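Local coordinates for HutD family protein (Pseudomonas aeruginosa, PDB 1YLL) that is of unknown function but belongs to the HutD family of the cupin clan, has a beta-barrel architecture and may be linked to histidine utilisation (Hut), at residues G53-S56 / Q62-I65. Sequence-based numbering, arbitrary orientation.
Sequences GGFS and QRII
Phe55 and Ile65 meet between two sheets: the ring's CE1 lies 4.1 Å from Ile65 CD1, the tip of the longer isoleucine branch. With CG1 anti to the backbone N (chi1 -173°) and the branch extended beyond it, CD1 is carried out to the ring, and the two side chains pass each other aslant. This apolar touch is the closer-packed part of an otherwise loose contact, with no direct hydrogen bond across it. On the wetter side, Arg63 reaches over with a chain bent at chi3 (58°), which leaves NH1 3.9 Å from Ser56 O. Two waters bridge them. Each donates to Ser56 O at 2.8 Å and accepts from Arg63 NH1 at 2.9 Å, so that four hydrogen bonds close a ring through Ser56 O, the two waters and NH1; one water sits in the guanidinium plane, at its edge. The other terminal nitrogen, NH2, is held by Asn112 OD1, so both ends of the fork have polar partners. Strand 53-55 borders a four-stranded antiparallel sheet beside 99-103, and Phe55 also packs on Leu75. Strand 62-69 runs between 108-115 and 91-94 in the six-stranded sheet, so the contact joins an edge strand to an inner one, consistent with HutD's cupin-type beta-barrels.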
loop_
_atom_site.group_PDB
_atom_site.type_symbol
_atom_site.label_atom_id
_atom_site.label_comp_id
_atom_site.label_asym_id
_atom_site.label_seq_id
_atom_site.Cartn_x
_atom_site.Cartn_y
_atom_site.Cartn_z
ATOM N N GLY D 53 -40.209 2.895 20.077
ATOM C CA GLY D 53 -41.179 3.807 19.506
ATOM C C GLY D 53 -41.248 3.614 18.006
ATOM O O GLY D 53 -40.462 2.844 17.441
ATOM N N GLY D 54 -42.187 4.301 17.357
ATOM C CA GLY D 54 -42.317 4.140 15.920
ATOM C C GLY D 54 -41.198 4.834 15.181
ATOM O O GLY D 54 -40.564 5.748 15.711
ATOM N N PHE D 55 -40.929 4.381 13.960
ATOM C CA PHE D 55 -39.900 4.998 13.133
ATOM C C PHE D 55 -40.656 5.832 12.108
ATOM O O PHE D 55 -41.688 5.406 11.586
ATOM C CB PHE D 55 -39.049 3.945 12.413
ATOM C CG PHE D 55 -37.915 3.397 13.234
ATOM C CD1 PHE D 55 -37.103 2.379 12.715
ATOM C CD2 PHE D 55 -37.657 3.872 14.519
ATOM C CE1 PHE D 55 -36.055 1.841 13.470
ATOM C CE2 PHE D 55 -36.592 3.336 15.295
ATOM C CZ PHE D 55 -35.798 2.319 14.759
ATOM N N SER D 56 -40.148 7.025 11.850
ATOM C CA SER D 56 -40.744 7.934 10.886
ATOM C C SER D 56 -40.551 7.351 9.497
ATOM O O SER D 56 -39.574 6.641 9.234
ATOM C CB SER D 56 -40.061 9.299 10.976
ATOM O OG SER D 56 -40.251 9.868 12.265
ATOM N N GLN D 62 -35.968 2.587 0.030
ATOM C CA GLN D 62 -35.641 1.248 0.542
ATOM C C GLN D 62 -34.695 1.514 1.725
ATOM O O GLN D 62 -33.843 2.371 1.657
ATOM C CB GLN D 62 -34.869 0.442 -0.505
ATOM C CG GLN D 62 -34.316 -0.875 0.021
ATOM C CD GLN D 62 -35.424 -1.815 0.417
ATOM O OE1 GLN D 62 -35.480 -2.322 1.545
ATOM N NE2 GLN D 62 -36.310 -2.069 -0.520
ATOM N N ARG D 63 -34.863 0.769 2.794
ATOM C CA ARG D 63 -33.997 0.948 3.960
ATOM C C ARG D 63 -33.310 -0.355 4.308
ATOM O O ARG D 63 -33.858 -1.447 4.133
ATOM C CB ARG D 63 -34.825 1.406 5.178
ATOM C CG ARG D 63 -35.543 2.755 5.009
ATOM C CD ARG D 63 -36.060 3.288 6.358
ATOM N NE ARG D 63 -34.969 3.445 7.330
ATOM C CZ ARG D 63 -35.108 4.033 8.517
ATOM N NH1 ARG D 63 -36.286 4.518 8.881
ATOM N NH2 ARG D 63 -34.064 4.153 9.346
ATOM N N ILE D 64 -32.079 -0.233 4.806
ATOM C CA ILE D 64 -31.372 -1.410 5.323
ATOM C C ILE D 64 -30.792 -0.879 6.640
ATOM O O ILE D 64 -30.029 0.092 6.648
ATOM C CB ILE D 64 -30.228 -1.880 4.439
ATOM C CG1 ILE D 64 -30.729 -2.138 3.009
ATOM C CG2 ILE D 64 -29.653 -3.180 5.017
ATOM C CD1 ILE D 64 -29.655 -2.836 2.128
ATOM N N ILE D 65 -31.136 -1.525 7.751
ATOM C CA ILE D 65 -30.652 -1.062 9.044
ATOM C C ILE D 65 -29.871 -2.179 9.721
ATOM O O ILE D 65 -30.161 -3.355 9.519
ATOM C CB ILE D 65 -31.863 -0.676 9.940
ATOM C CG1 ILE D 65 -31.391 -0.025 11.231
ATOM C CG2 ILE D 65 -32.720 -1.913 10.217
ATOM C CD1 ILE D 65 -32.456 0.855 11.813
HETATM O O HOH W 1 -38.898 4.475 7.532
HETATM O O HOH W 2 -37.221 6.544 10.735
#